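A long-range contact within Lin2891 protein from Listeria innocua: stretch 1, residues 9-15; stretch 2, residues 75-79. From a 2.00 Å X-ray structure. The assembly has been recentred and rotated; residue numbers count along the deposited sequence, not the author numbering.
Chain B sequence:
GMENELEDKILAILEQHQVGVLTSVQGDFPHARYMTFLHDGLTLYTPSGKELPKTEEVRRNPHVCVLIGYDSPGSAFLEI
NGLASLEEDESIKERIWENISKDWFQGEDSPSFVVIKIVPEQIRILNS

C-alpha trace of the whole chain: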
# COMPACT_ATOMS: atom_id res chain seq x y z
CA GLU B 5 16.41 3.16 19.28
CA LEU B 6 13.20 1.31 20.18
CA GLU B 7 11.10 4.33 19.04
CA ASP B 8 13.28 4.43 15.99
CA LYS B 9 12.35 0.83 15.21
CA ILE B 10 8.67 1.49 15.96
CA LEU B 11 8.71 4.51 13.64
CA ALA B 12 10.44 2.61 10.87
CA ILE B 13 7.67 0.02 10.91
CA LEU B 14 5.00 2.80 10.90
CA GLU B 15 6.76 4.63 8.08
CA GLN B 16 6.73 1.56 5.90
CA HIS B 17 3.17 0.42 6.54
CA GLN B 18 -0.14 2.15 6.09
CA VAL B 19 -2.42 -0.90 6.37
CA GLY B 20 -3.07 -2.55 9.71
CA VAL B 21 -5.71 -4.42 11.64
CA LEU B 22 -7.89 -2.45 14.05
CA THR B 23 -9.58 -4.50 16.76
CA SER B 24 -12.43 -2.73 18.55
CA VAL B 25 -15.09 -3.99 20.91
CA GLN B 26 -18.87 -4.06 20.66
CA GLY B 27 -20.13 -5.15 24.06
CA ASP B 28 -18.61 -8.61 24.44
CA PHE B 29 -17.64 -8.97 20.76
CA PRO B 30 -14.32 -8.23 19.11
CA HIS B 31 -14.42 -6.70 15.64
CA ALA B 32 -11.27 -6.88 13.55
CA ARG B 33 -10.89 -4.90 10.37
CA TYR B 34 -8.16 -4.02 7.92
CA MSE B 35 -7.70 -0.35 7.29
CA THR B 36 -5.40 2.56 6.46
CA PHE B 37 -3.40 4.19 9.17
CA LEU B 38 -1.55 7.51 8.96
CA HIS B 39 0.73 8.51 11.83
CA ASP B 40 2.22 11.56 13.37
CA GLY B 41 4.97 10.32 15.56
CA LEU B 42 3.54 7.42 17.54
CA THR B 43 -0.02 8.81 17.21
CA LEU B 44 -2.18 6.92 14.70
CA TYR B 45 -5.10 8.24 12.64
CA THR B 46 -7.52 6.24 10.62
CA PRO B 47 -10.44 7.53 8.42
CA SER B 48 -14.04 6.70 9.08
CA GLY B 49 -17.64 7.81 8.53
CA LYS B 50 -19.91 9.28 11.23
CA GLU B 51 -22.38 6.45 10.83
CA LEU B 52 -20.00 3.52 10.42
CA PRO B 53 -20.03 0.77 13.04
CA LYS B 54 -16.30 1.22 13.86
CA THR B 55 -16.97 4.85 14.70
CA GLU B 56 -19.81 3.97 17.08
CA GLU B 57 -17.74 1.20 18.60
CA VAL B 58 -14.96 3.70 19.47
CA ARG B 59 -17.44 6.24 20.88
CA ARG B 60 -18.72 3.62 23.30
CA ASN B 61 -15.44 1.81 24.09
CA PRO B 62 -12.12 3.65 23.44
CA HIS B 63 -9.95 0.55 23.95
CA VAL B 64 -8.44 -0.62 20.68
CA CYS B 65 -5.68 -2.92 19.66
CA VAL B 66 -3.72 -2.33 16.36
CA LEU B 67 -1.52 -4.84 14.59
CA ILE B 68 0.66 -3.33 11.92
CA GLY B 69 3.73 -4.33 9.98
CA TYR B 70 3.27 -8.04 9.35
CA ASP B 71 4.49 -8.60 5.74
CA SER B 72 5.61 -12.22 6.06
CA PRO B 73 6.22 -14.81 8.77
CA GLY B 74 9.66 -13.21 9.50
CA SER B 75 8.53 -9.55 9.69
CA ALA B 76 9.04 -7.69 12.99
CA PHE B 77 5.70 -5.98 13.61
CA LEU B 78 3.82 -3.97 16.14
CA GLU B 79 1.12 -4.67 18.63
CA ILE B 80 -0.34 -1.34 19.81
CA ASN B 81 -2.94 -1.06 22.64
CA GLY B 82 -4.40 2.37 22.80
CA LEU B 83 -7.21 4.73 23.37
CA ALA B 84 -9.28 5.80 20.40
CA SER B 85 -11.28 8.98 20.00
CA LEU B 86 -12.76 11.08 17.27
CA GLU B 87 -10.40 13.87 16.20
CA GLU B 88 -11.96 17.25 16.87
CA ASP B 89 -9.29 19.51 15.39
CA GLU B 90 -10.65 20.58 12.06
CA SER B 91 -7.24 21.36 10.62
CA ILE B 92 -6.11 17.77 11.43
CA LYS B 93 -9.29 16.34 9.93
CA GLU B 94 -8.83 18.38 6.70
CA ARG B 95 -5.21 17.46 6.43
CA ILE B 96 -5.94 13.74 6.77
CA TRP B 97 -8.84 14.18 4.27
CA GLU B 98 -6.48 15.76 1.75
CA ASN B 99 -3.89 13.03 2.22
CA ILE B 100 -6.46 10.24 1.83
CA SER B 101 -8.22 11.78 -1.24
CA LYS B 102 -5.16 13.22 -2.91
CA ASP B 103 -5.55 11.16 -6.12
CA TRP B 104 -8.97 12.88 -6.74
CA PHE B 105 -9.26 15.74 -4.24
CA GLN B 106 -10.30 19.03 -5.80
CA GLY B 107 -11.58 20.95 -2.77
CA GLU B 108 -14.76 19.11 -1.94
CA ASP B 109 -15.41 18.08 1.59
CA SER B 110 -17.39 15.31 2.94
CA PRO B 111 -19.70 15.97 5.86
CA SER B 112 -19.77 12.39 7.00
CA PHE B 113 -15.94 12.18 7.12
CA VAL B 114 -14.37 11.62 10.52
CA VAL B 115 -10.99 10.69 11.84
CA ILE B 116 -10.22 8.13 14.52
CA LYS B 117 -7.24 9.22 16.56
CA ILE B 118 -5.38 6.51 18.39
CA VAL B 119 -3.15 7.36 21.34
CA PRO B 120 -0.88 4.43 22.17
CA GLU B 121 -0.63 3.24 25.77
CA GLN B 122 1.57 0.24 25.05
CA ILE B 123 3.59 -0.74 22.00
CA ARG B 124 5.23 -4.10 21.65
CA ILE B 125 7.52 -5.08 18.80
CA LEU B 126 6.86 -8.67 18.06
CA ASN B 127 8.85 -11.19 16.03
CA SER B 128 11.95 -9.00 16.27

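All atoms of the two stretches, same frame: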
# COMPACT_ATOMS: atom_id res chain seq x y z
N LYS B 9 12.81 2.06 15.89
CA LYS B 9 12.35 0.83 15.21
C LYS B 9 10.83 0.85 15.04
O LYS B 9 10.29 0.41 14.04
CB LYS B 9 12.84 -0.44 15.94
N ILE B 10 10.13 1.39 16.02
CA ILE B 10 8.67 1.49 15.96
C ILE B 10 8.33 2.39 14.79
O ILE B 10 7.51 2.04 13.95
CB ILE B 10 8.08 2.00 17.29
CG1 ILE B 10 8.26 0.97 18.37
CG2 ILE B 10 6.55 2.31 17.19
CD1 ILE B 10 8.09 1.50 19.77
N LEU B 11 9.01 3.54 14.70
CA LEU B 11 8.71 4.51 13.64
C LEU B 11 8.98 3.98 12.26
O LEU B 11 8.24 4.26 11.30
CB LEU B 11 9.48 5.82 13.86
CG LEU B 11 8.93 6.64 15.01
CD1 LEU B 11 9.90 7.74 15.45
CD2 LEU B 11 7.60 7.22 14.54
N ALA B 12 10.04 3.19 12.16
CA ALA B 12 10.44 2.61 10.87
C ALA B 12 9.31 1.71 10.38
O ALA B 12 8.91 1.76 9.21
CB ALA B 12 11.79 1.82 11.01
N ILE B 13 8.73 0.94 11.29
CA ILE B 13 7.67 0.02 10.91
C ILE B 13 6.42 0.84 10.48
O ILE B 13 5.76 0.54 9.47
CB ILE B 13 7.34 -0.96 12.03
CG1 ILE B 13 8.50 -1.93 12.34
CG2 ILE B 13 6.10 -1.75 11.65
CD1 ILE B 13 8.27 -2.81 13.56
N LEU B 14 6.13 1.91 11.23
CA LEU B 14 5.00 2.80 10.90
C LEU B 14 5.25 3.54 9.59
O LEU B 14 4.32 3.81 8.85
CB LEU B 14 4.73 3.85 12.01
CG LEU B 14 4.23 3.30 13.36
CD1 LEU B 14 4.07 4.38 14.42
CD2 LEU B 14 2.89 2.50 13.13
N GLU B 15 6.50 3.87 9.29
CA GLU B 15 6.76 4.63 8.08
C GLU B 15 6.58 3.79 6.84
O GLU B 15 6.18 4.30 5.79
CB GLU B 15 8.17 5.25 8.12
CG GLU B 15 8.36 6.19 9.31
CD GLU B 15 9.77 6.64 9.49
OE1 GLU B 15 10.68 5.99 8.94
OE2 GLU B 15 9.97 7.64 10.23
N SER B 75 8.66 -10.99 9.43
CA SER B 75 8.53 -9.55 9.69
C SER B 75 8.46 -9.23 11.18
O SER B 75 7.75 -9.91 11.90
CB SER B 75 7.20 -9.03 9.13
OG SER B 75 7.09 -9.09 7.73
N ALA B 76 9.22 -8.23 11.64
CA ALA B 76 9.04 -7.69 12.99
C ALA B 76 7.82 -6.77 12.78
O ALA B 76 7.70 -6.08 11.75
CB ALA B 76 10.20 -6.87 13.43
N PHE B 77 6.90 -6.78 13.72
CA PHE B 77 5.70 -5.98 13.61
C PHE B 77 5.31 -5.43 14.95
O PHE B 77 5.96 -5.71 15.95
CB PHE B 77 4.55 -6.75 12.95
CG PHE B 77 4.11 -7.94 13.70
CD1 PHE B 77 4.80 -9.14 13.57
CD2 PHE B 77 3.03 -7.87 14.58
CE1 PHE B 77 4.41 -10.25 14.31
CE2 PHE B 77 2.65 -8.97 15.31
CZ PHE B 77 3.33 -10.16 15.16
N LEU B 78 4.26 -4.63 14.95
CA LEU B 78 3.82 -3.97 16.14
C LEU B 78 2.46 -4.40 16.61
O LEU B 78 1.53 -4.61 15.83
CB LEU B 78 3.74 -2.44 15.89
CG LEU B 78 5.02 -1.70 15.48
CD1 LEU B 78 4.67 -0.21 15.05
CD2 LEU B 78 6.03 -1.82 16.60
N GLU B 79 2.39 -4.52 17.94
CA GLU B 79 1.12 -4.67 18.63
C GLU B 79 0.96 -3.39 19.47
O GLU B 79 1.77 -3.09 20.35
CB GLU B 79 1.08 -5.93 19.49
CG GLU B 79 -0.12 -5.90 20.34
CD GLU B 79 -0.24 -7.04 21.35
OE1 GLU B 79 0.51 -8.03 21.31
OE2 GLU B 79 -1.13 -6.92 22.20

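A helix can be held against a strand by very little, provided the few side chains that meet are apolar and well placed. Residues 9-15 of Lin2891 lie across strand 77-79 at 104°, the axes 8.7 Å apart at their closest, and no hydrogen bond joins the two stretches. Contact therefore rests on packing, with 246 Å² buried in all, most of it on Leu78 (99 Å²) and Ile13 (73 Å²).

Along the helix, Lys9 makes no contact; its side chain is not modelled beyond CB, but its carbonyl serves the helix, accepting a hydrogen bond from Ile13 N (N to Lys9 O, 3.2 Å). Ile10 is the first to touch. Its CA-to-CB bond points sideways, yet CG2 lies 3.8 Å from Leu78 CD1, and Leu78 CD1 also lies 3.8 Å from Ile10 O. That carbonyl accepts a hydrogen bond from Leu14 N. Leu11, directed away, and Ala12, out of reach, take no part; both are partly exposed.

One turn on from Lys9, the CA-to-CB bond of Ile13 points toward the second stretch. With chi1 m and chi2 t, its side chain extends so that CD1 reaches three successive residues: 3.8 Å from Ala76 O, 4.1 Å from Phe77 CA and 3.9 Å from Leu78 CD2. The Phe77 side chain points away, so Ile13 meets its backbone. Ala76, partly exposed, offers a small apolar surface, its CB 4.5 Å from Ile13 CD1.

Leu14 starts sideways, but its end comes nearer, placing CD2 3.8 Å from Leu78 CD1. Ile10, Ile13 and Leu14 are all buried, and their branched apolar side chains suit a contact without polar partners. Glu15 is out of reach and partly exposed, a suitable setting for a carboxylate.

The general lesson lies in Leu78: directed toward the helix and buried, it packs both methyls against Ile10 and Ile13, and CD1 also meets Leu14, so one leucine engages three helix residues.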